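Local coordinates for CMP/dCMP-type deaminase domain-containing protein (Aspergillus oryzae RIB40, PDB 7DRY) that probably works as a zinc-dependent deaminase of the cytidine deaminase fold, acting on a pyrimidine intermediate in riboflavin biosynthesis, at residues G108-P111 / C112-I116; G58-H61 / A62-C66; G143-G146 / C147-T151. One frame throughout, in Å; residues are numbered along the deposited sequence.

Contact 1: G108-P111 / C112-I116. With ZN (zinc ion), chain B.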
loop_
_atom_site.group_PDB
_atom_site.type_symbol
_atom_site.label_atom_id
_atom_site.label_comp_id
_atom_site.label_asym_id
_atom_site.label_seq_id
_atom_site.Cartn_x
_atom_site.Cartn_y
_atom_site.Cartn_z
ATOM N N GLY A 108 -16.548 -7.304 -3.852
ATOM C CA GLY A 108 -17.281 -6.184 -3.310
ATOM C C GLY A 108 -16.571 -5.437 -2.210
ATOM O O GLY A 108 -17.163 -4.558 -1.580
ATOM N N ASN A 109 -15.305 -5.758 -1.961
ATOM C CA ASN A 109 -14.592 -5.158 -0.845
ATOM C C ASN A 109 -14.177 -3.729 -1.169
ATOM O O ASN A 109 -13.874 -3.388 -2.316
ATOM C CB ASN A 109 -13.364 -5.994 -0.490
ATOM C CG ASN A 109 -13.733 -7.371 0.014
ATOM O OD1 ASN A 109 -14.248 -7.521 1.124
ATOM N ND2 ASN A 109 -13.474 -8.389 -0.797
ATOM N N LEU A 110 -14.173 -2.891 -0.137
ATOM C CA LEU A 110 -13.811 -1.491 -0.311
ATOM C C LEU A 110 -12.388 -1.403 -0.853
ATOM O O LEU A 110 -11.489 -2.069 -0.322
ATOM C CB LEU A 110 -13.876 -0.773 1.033
ATOM C CG LEU A 110 -13.693 0.745 0.954
ATOM C CD1 LEU A 110 -14.857 1.388 0.205
ATOM C CD2 LEU A 110 -13.546 1.356 2.342
ATOM N N PRO A 111 -12.141 -0.625 -1.905
ATOM C CA PRO A 111 -10.780 -0.541 -2.440
ATOM C C PRO A 111 -9.833 0.166 -1.474
ATOM O O PRO A 111 -10.227 0.817 -0.506
ATOM C CB PRO A 111 -10.943 0.224 -3.755
ATOM C CG PRO A 111 -12.389 0.024 -4.123
ATOM C CD PRO A 111 -13.115 0.021 -2.803
ATOM N N CYS A 112 -8.545 0.032 -1.769
ATOM C CA CYS A 112 -7.526 0.436 -0.810
ATOM C C CYS A 112 -7.421 1.954 -0.726
ATOM O O CYS A 112 -7.176 2.501 0.351
ATOM C CB CYS A 112 -6.195 -0.165 -1.252
ATOM S SG CYS A 112 -6.055 -1.907 -0.816
ATOM N N VAL A 113 -7.618 2.655 -1.846
ATOM C CA VAL A 113 -7.548 4.115 -1.812
ATOM C C VAL A 113 -8.609 4.678 -0.878
ATOM O O VAL A 113 -8.359 5.633 -0.130
ATOM C CB VAL A 113 -7.634 4.704 -3.232
ATOM C CG1 VAL A 113 -7.894 6.202 -3.178
ATOM C CG2 VAL A 113 -6.352 4.429 -3.990
ATOM N N GLN A 114 -9.801 4.078 -0.880
ATOM C CA GLN A 114 -10.857 4.540 0.013
ATOM C C GLN A 114 -10.512 4.260 1.472
ATOM O O GLN A 114 -10.812 5.079 2.349
ATOM C CB GLN A 114 -12.183 3.897 -0.388
ATOM C CG GLN A 114 -12.787 4.447 -1.699
ATOM C CD GLN A 114 -12.281 3.738 -2.956
ATOM O OE1 GLN A 114 -11.157 3.246 -3.002
ATOM N NE2 GLN A 114 -13.123 3.690 -3.988
ATOM N N ARG A 115 -9.883 3.109 1.754
ATOM C CA ARG A 115 -9.393 2.836 3.107
ATOM C C ARG A 115 -8.356 3.870 3.533
ATOM O O ARG A 115 -8.319 4.281 4.699
ATOM C CB ARG A 115 -8.781 1.434 3.200
ATOM C CG ARG A 115 -9.743 0.301 2.947
ATOM C CD ARG A 115 -9.023 -1.051 3.096
ATOM N NE ARG A 115 -9.826 -2.073 2.456
ATOM C CZ ARG A 115 -10.848 -2.698 3.033
ATOM N NH1 ARG A 115 -11.552 -3.581 2.341
ATOM N NH2 ARG A 115 -11.146 -2.462 4.301
ATOM N N ILE A 116 -7.508 4.300 2.596
ATOM C CA ILE A 116 -6.491 5.304 2.898
ATOM C C ILE A 116 -7.134 6.670 3.129
ATOM O O ILE A 116 -6.811 7.375 4.094
ATOM C CB ILE A 116 -5.450 5.342 1.766
ATOM C CG1 ILE A 116 -4.602 4.073 1.774
ATOM C CG2 ILE A 116 -4.583 6.602 1.862
ATOM C CD1 ILE A 116 -3.885 3.842 0.455
HETATM ZN ZN ZN B . -6.093 -2.768 -2.961
HETATM O O HOH W 1 -9.009 -2.984 -0.107
HETATM O O HOH W 2 -4.019 -2.885 -4.403
#
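C112 follows directly on P111, the N-cap residue of helix 112-117, and its SG, anti to its own carbonyl carbon, swings off this turn to bind the zinc ion at 2.3 Å. The metal also holds H61, C102 and a water, so the first helical turn is tied to the metal through its first residue. V113 contributes little to the turn itself; its backbone is hydrogen-bonded to C102 and its side chain faces M149 and L150. Zinc held by one histidine and two cysteines, the second at the start of a helix, is the zinc site of many members of the cytidine deaminase superfamily, and the loop 108-111 delivers that second cysteine. Q114 folds back over this loop. Its CB meets L110 CD1 at 3.7 Å, and a bend at chi2 (87°) lays the amide across the P111 ring, with OE1 only 3.1 Å from P111 CB. The contact buries OE1, which has no hydrogen-bond partner in the model, whereas NE2 bonds weakly to G103 O. R115 closes the first turn through its backbone: R115 N donates to P111 O at 3.2 Å, with an N-H...O angle of 160° and the donor in the carbonyl plane. Its side chain, extended from CG to NE, runs past L110 in the opposite direction and brings L110 CB over one guanidinium face, offset toward the rim. The link from R115 NH1 to L110 O, 3.1 Å, is weak because its angle is only 121°. A water is better placed, lying in the guanidinium plane at its edge: it accepts from R115 NE at 2.8 Å and donates to L110 O at 2.7 Å, thereby bridging loop and helix.

Contact 2: G58-H61 / A62-C66. With ZN (zinc ion), chain B; SO4 (sulfate ion), chain C.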
loop_
_atom_site.group_PDB
_atom_site.type_symbol
_atom_site.label_atom_id
_atom_site.label_comp_id
_atom_site.label_asym_id
_atom_site.label_seq_id
_atom_site.Cartn_x
_atom_site.Cartn_y
_atom_site.Cartn_z
ATOM N N GLY A 58 -9.134 -14.471 4.213
ATOM C CA GLY A 58 -9.971 -13.965 3.141
ATOM C C GLY A 58 -9.190 -13.166 2.118
ATOM O O GLY A 58 -7.955 -13.142 2.091
ATOM N N ASN A 59 -9.942 -12.479 1.258
ATOM C CA ASN A 59 -9.370 -11.781 0.107
ATOM C C ASN A 59 -8.968 -10.381 0.551
ATOM O O ASN A 59 -9.677 -9.397 0.335
ATOM C CB ASN A 59 -10.386 -11.749 -1.033
ATOM C CG ASN A 59 -9.837 -11.125 -2.304
ATOM O OD1 ASN A 59 -8.653 -10.808 -2.412
ATOM N ND2 ASN A 59 -10.709 -10.961 -3.290
ATOM N N THR A 60 -7.809 -10.298 1.197
ATOM C CA THR A 60 -7.337 -9.051 1.783
ATOM C C THR A 60 -6.116 -8.525 1.034
ATOM O O THR A 60 -5.227 -9.294 0.644
ATOM C CB THR A 60 -6.994 -9.227 3.271
ATOM O OG1 THR A 60 -6.016 -10.273 3.424
ATOM C CG2 THR A 60 -8.242 -9.566 4.071
ATOM N N HIS A 61 -6.073 -7.212 0.843
ATOM C CA HIS A 61 -4.950 -6.550 0.196
ATOM C C HIS A 61 -3.908 -6.115 1.224
ATOM O O HIS A 61 -4.151 -6.104 2.429
ATOM C CB HIS A 61 -5.444 -5.346 -0.596
ATOM C CG HIS A 61 -6.129 -5.711 -1.874
ATOM N ND1 HIS A 61 -6.408 -4.786 -2.856
ATOM C CD2 HIS A 61 -6.614 -6.895 -2.322
ATOM C CE1 HIS A 61 -7.012 -5.387 -3.865
ATOM N NE2 HIS A 61 -7.159 -6.667 -3.563
ATOM N N ALA A 62 -2.725 -5.731 0.732
ATOM C CA ALA A 62 -1.624 -5.379 1.632
ATOM C C ALA A 62 -1.953 -4.155 2.477
ATOM O O ALA A 62 -1.709 -4.145 3.696
ATOM C CB ALA A 62 -0.363 -5.109 0.819
ATOM N N GLU A 63 -2.453 -3.088 1.838
ATOM C CA GLU A 63 -2.743 -1.863 2.581
ATOM C C GLU A 63 -3.863 -2.102 3.572
ATOM O O GLU A 63 -3.847 -1.563 4.690
ATOM C CB GLU A 63 -3.139 -0.747 1.607
ATOM C CG GLU A 63 -2.142 -0.503 0.468
ATOM C CD GLU A 63 -2.475 -1.277 -0.808
ATOM O OE1 GLU A 63 -2.430 -2.519 -0.816
ATOM O OE2 GLU A 63 -2.781 -0.638 -1.825
ATOM N N GLN A 64 -4.851 -2.901 3.160
ATOM C CA GLN A 64 -5.927 -3.328 4.045
ATOM C C GLN A 64 -5.372 -4.041 5.271
ATOM O O GLN A 64 -5.723 -3.712 6.410
ATOM C CB GLN A 64 -6.849 -4.258 3.250
ATOM C CG GLN A 64 -8.016 -4.868 4.003
ATOM C CD GLN A 64 -8.874 -5.736 3.096
ATOM O OE1 GLN A 64 -8.490 -6.057 1.968
ATOM N NE2 GLN A 64 -10.050 -6.109 3.582
ATOM N N CYS A 65 -4.489 -5.017 5.059
ATOM C CA CYS A 65 -3.923 -5.753 6.185
ATOM C C CYS A 65 -3.060 -4.850 7.058
ATOM O O CYS A 65 -3.057 -4.984 8.286
ATOM C CB CYS A 65 -3.097 -6.915 5.650
ATOM S SG CYS A 65 -4.179 -8.257 5.051
ATOM N N CYS A 66 -2.304 -3.942 6.444
ATOM C CA CYS A 66 -1.473 -3.020 7.212
ATOM C C CYS A 66 -2.320 -2.210 8.190
ATOM O O CYS A 66 -1.987 -2.080 9.379
ATOM C CB CYS A 66 -0.748 -2.106 6.224
ATOM S SG CYS A 66 0.383 -0.908 6.967
HETATM ZN ZN ZN B . -6.093 -2.768 -2.961
HETATM S S SO4 C . -10.040 -8.286 -5.891
HETATM O O1 SO4 C . -8.725 -8.100 -5.260
HETATM O O2 SO4 C . -10.232 -9.717 -6.103
HETATM O O3 SO4 C . -11.078 -7.789 -5.007
HETATM O O4 SO4 C . -9.993 -7.539 -7.136
HETATM O O HOH W 3 -11.491 -8.106 2.052
HETATM O O HOH W 2 -4.019 -2.885 -4.403
#
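The H-A-E signature of zinc-dependent cytidine deaminases spans this turn, where H61 is the N-cap residue of helix 62-73 and Q64 reaches back to it. H61 ND1 binds zinc at 2.0 Å, while NE2, on the far side of the ring, donates to sulfate O1 at 2.7 Å, the oxygen lying in the ring plane; with both nitrogens engaged, the ring's rotation is fixed. E63 OE2 stays 4.1 Å from the zinc ion, so in this model the glutamate is not a ligand. Q64, with CG anti to the backbone N (chi1 178°) and the chain extended beyond it, accepts the backbone N-H of the N-cap residue through OE1, 2.9 Å from H61 N. That bond is straight (164°) although the donor is tilted 32° from the amide carbonyl plane. R105 NH2 also donates to OE1, giving this oxygen two bonds. The T60 side chain crosses that of Q64 at about a right angle; its OG1 is 3.2 Å from C65 SG and hydrogen-bonded to L56 O. Beyond the turn, A62 and C66 rest on strand 29-36, E63 reaches strand 91-97 and C112, and Q64 packs on R115 of helix 112-117.

Contact 3: G143-G146 / C147-T151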
loop_
_atom_site.group_PDB
_atom_site.type_symbol
_atom_site.label_atom_id
_atom_site.label_comp_id
_atom_site.label_asym_id
_atom_site.label_seq_id
_atom_site.Cartn_x
_atom_site.Cartn_y
_atom_site.Cartn_z
ATOM N N GLY A 143 -5.042 0.129 -14.502
ATOM C CA GLY A 143 -5.351 1.535 -14.662
ATOM C C GLY A 143 -4.755 2.426 -13.589
ATOM O O GLY A 143 -3.853 2.053 -12.836
ATOM N N SER A 144 -5.294 3.646 -13.529
ATOM C CA SER A 144 -4.758 4.706 -12.684
ATOM C C SER A 144 -5.818 5.341 -11.792
ATOM O O SER A 144 -5.570 6.416 -11.228
ATOM C CB SER A 144 -4.104 5.786 -13.557
ATOM O OG SER A 144 -3.808 6.951 -12.809
ATOM N N GLU A 145 -6.988 4.713 -11.651
ATOM C CA GLU A 145 -8.078 5.342 -10.915
ATOM C C GLU A 145 -7.695 5.602 -9.458
ATOM O O GLU A 145 -8.126 6.602 -8.873
ATOM C CB GLU A 145 -9.337 4.478 -11.021
ATOM C CG GLU A 145 -10.569 5.090 -10.391
ATOM C CD GLU A 145 -11.749 4.135 -10.332
ATOM O OE1 GLU A 145 -12.804 4.534 -9.793
ATOM O OE2 GLU A 145 -11.626 2.990 -10.821
ATOM N N GLY A 146 -6.870 4.737 -8.866
ATOM C CA GLY A 146 -6.437 4.968 -7.496
ATOM C C GLY A 146 -5.702 6.285 -7.340
ATOM O O GLY A 146 -5.986 7.070 -6.432
ATOM N N CYS A 147 -4.764 6.554 -8.247
ATOM C CA CYS A 147 -3.989 7.786 -8.191
ATOM C C CYS A 147 -4.884 9.009 -8.351
ATOM O O CYS A 147 -4.710 10.015 -7.651
ATOM C CB CYS A 147 -2.935 7.743 -9.293
ATOM S SG CYS A 147 -1.527 6.737 -8.839
ATOM N N GLN A 148 -5.863 8.935 -9.257
ATOM C CA GLN A 148 -6.792 10.045 -9.441
ATOM C C GLN A 148 -7.565 10.343 -8.161
ATOM O O GLN A 148 -7.743 11.510 -7.792
ATOM C CB GLN A 148 -7.742 9.731 -10.594
ATOM C CG GLN A 148 -7.033 9.402 -11.895
ATOM C CD GLN A 148 -7.986 8.917 -12.970
ATOM O OE1 GLN A 148 -9.202 8.900 -12.777
ATOM N NE2 GLN A 148 -7.435 8.511 -14.108
ATOM N N MET A 149 -8.027 9.302 -7.466
ATOM C CA MET A 149 -8.786 9.516 -6.237
ATOM C C MET A 149 -7.911 10.077 -5.122
ATOM O O MET A 149 -8.367 10.914 -4.334
ATOM C CB MET A 149 -9.444 8.216 -5.788
ATOM C CG MET A 149 -10.820 8.003 -6.357
ATOM S SD MET A 149 -11.441 6.387 -5.896
ATOM C CE MET A 149 -10.566 5.401 -7.062
ATOM N N LEU A 150 -6.661 9.618 -5.025
ATOM C CA LEU A 150 -5.754 10.181 -4.029
ATOM C C LEU A 150 -5.563 11.672 -4.260
ATOM O O LEU A 150 -5.691 12.481 -3.332
ATOM C CB LEU A 150 -4.408 9.457 -4.072
ATOM C CG LEU A 150 -4.414 8.005 -3.594
ATOM C CD1 LEU A 150 -3.078 7.355 -3.907
ATOM C CD2 LEU A 150 -4.724 7.918 -2.097
ATOM N N THR A 151 -5.270 12.054 -5.506
ATOM C CA THR A 151 -5.097 13.464 -5.831
ATOM C C THR A 151 -6.345 14.258 -5.472
ATOM O O THR A 151 -6.259 15.319 -4.844
ATOM C CB THR A 151 -4.770 13.614 -7.315
ATOM O OG1 THR A 151 -3.543 12.926 -7.601
ATOM C CG2 THR A 151 -4.623 15.089 -7.687
HETATM O O HOH W 4 -4.520 9.516 -14.194
#
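M149 N donates to E145 O at 3.0 Å with an N-H...O angle of 158°, in the first turns of helix 145-152. The same carbonyl oxygen has M149 CE at 3.3 Å, because the methionine chain bends at chi3 (-79°) and turns its methyl back toward E145. CE is also 3.3 Å from E145 CG, a tight aliphatic contact in which the two side chains meet at an oblique angle. Next along the helix, L150 N reaches G146 O at 3.0 Å, and L150 CG lies 3.4 Å from that oxygen. S144 is the N-cap residue, yet its side chain makes no capping bond. Its OG instead shares a water with Q148 NE2, which donates to that water at 3.1 Å, while the S144 carbonyl accepts Q148 N at 3.2 Å. The N-H of C147, within the first turn, is taken up by the E100 carboxylate. The polar and exposed E145 and Q148 thus contrast with C147 and L150, which are buried against strand 156-159 through W157 and against strand 127-132 through F132 and I130. These two strands run parallel and helix 145-152 lies between them in the chain, the topology of a beta-alpha-beta crossover in the deaminase sheet.

In the fold
All three contacts are partly buried helix starts. Contact 1 has no exposed touching residue, contact 2 has one (N59) and contact 3 two (E145 and Q148). Contacts 1 and 2 share the zinc ion and the water bound to it, and touch directly, C112 SG lying 3.5 Å from H61 CB. Each supplies a metal ligand; contact 3 supplies none, though backbone helix bonds and a bridging water occur there too. It reaches the site indirectly, through V113 CG2 against G146 CA at 3.5 Å. Helix 112-117 touches helix 62-73 through C112 and R115 and helix 145-152 through V113 and Q114, whereas contacts 2 and 3 stay about 8 Å apart at their nearest atoms.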